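Local atomic coordinates of TetR transcriptional regulator (Chloroflexus aurantiacus, PDB entry 3QBM), a protein that probably binds DNA as a TetR-family transcriptional regulator, through a predicted helix-turn-helix motif, probably acting as a dimer. Residues 103-107 and 166-170. Residues are numbered along the deposited sequence; the frame is centred on the assembly and turned at random.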
# COMPACT_ATOMS: atom_id res chain seq x y z
N GLY A 103 -7.35 3.73 -8.42
CA GLY A 103 -6.99 3.95 -7.03
C GLY A 103 -6.09 5.13 -6.76
O GLY A 103 -6.02 6.07 -7.58
N CYS A 104 -5.44 5.14 -5.60
CA CYS A 104 -4.49 6.21 -5.26
C CYS A 104 -3.19 6.08 -6.05
O CYS A 104 -2.49 5.07 -5.89
CB CYS A 104 -4.16 6.24 -3.75
SG CYS A 104 -2.98 7.49 -3.31
N PRO A 105 -2.84 7.09 -6.86
CA PRO A 105 -1.59 6.97 -7.64
C PRO A 105 -0.33 7.10 -6.81
O PRO A 105 0.76 6.66 -7.25
CB PRO A 105 -1.70 8.12 -8.64
CG PRO A 105 -2.49 9.15 -7.90
CD PRO A 105 -3.51 8.38 -7.10
N ILE A 106 -0.45 7.67 -5.61
CA ILE A 106 0.68 7.79 -4.70
C ILE A 106 1.03 6.38 -4.17
O ILE A 106 2.19 5.93 -4.25
CB ILE A 106 0.39 8.79 -3.56
CG1 ILE A 106 -0.16 10.12 -4.12
CG2 ILE A 106 1.66 9.09 -2.72
CD1 ILE A 106 0.72 10.78 -5.15
N LEU A 107 0.01 5.70 -3.63
CA LEU A 107 0.12 4.31 -3.19
C LEU A 107 0.57 3.41 -4.34
O LEU A 107 1.51 2.62 -4.20
CB LEU A 107 -1.22 3.82 -2.62
CG LEU A 107 -1.42 2.34 -2.26
CD1 LEU A 107 -0.44 1.91 -1.17
CD2 LEU A 107 -2.89 2.02 -1.86
N GLU A 166 -3.86 5.00 3.63
CA GLU A 166 -3.38 4.37 2.42
C GLU A 166 -3.52 2.85 2.50
O GLU A 166 -3.90 2.24 1.49
CB GLU A 166 -1.92 4.74 2.11
CG GLU A 166 -1.73 6.15 1.61
CD GLU A 166 -2.19 6.37 0.18
OE1 GLU A 166 -3.14 5.70 -0.29
OE2 GLU A 166 -1.57 7.21 -0.46
N GLY A 167 -3.21 2.25 3.66
CA GLY A 167 -3.46 0.80 3.87
C GLY A 167 -4.94 0.41 3.69
O GLY A 167 -5.30 -0.61 3.09
N ALA A 168 -5.82 1.28 4.15
CA ALA A 168 -7.24 1.06 3.97
C ALA A 168 -7.68 1.19 2.51
O ALA A 168 -8.55 0.45 2.07
CB ALA A 168 -8.01 1.98 4.87
N VAL A 169 -7.09 2.13 1.77
CA VAL A 169 -7.30 2.24 0.30
C VAL A 169 -6.93 0.91 -0.38
O VAL A 169 -7.72 0.37 -1.18
CB VAL A 169 -6.51 3.38 -0.33
CG1 VAL A 169 -6.57 3.29 -1.87
CG2 VAL A 169 -7.06 4.72 0.12
N MSE A 170 -5.77 0.37 -0.02
CA MSE A 170 -5.32 -0.93 -0.53
C MSE A 170 -6.34 -2.05 -0.19
O MSE A 170 -6.74 -2.82 -1.06
CB MSE A 170 -3.98 -1.30 0.09
CG MSE A 170 -3.43 -2.68 -0.38
SE MSE A 170 -4.03 -4.19 0.53
CE MSE A 170 -3.21 -3.72 2.27
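Leu-107 lays its isobutyl group over one turn of helix 154-175: its CD2 lies 3.5 Å from Glu-166 O, 3.9 Å from Val-169 CG1 and 4.0 Å from Met-170 CB. Glu-166 O already accepts from Met-170 N at 3.0 Å, so the methyl group rests on a satisfied turn of backbone. With 75 Å² covered, Leu-107 has the largest share of the 241 Å² buried here. Cys-104 is the N-cap of helix 105-113: its SG accepts from Leu-107 N at 3.5 Å with a nearly straight N-H...S angle of 176°. The same sulphur is 3.2 Å from Glu-166 OE2, which places the buried carboxylate beside the start of the helix, while Cys-104 CB meets Val-169 CG1 at 4.2 Å. Gly-103, just before the cap, has phi/psi of 107/-161°, where a CB would jam against the preceding carbonyl O. The end of Ile-106 leads away from helix 154-175 and packs on Phe-59 and on helix 118-144, whose Trp-131 also touches Glu-166. Across the dimer, Leu-107 and Glu-166 pack on Met-170 (a selenomethionine) of the second subunit. The side chain of Leu-107 is about 8 Å from a bound magnesium ion; Ile-111, one turn further along helix 105-113, and Asp-114, just past its end, form a magnesium site. Such helix-on-helix packing beside the subunit interface is characteristic of the all-helical C-terminal domain of TetR-family regulators.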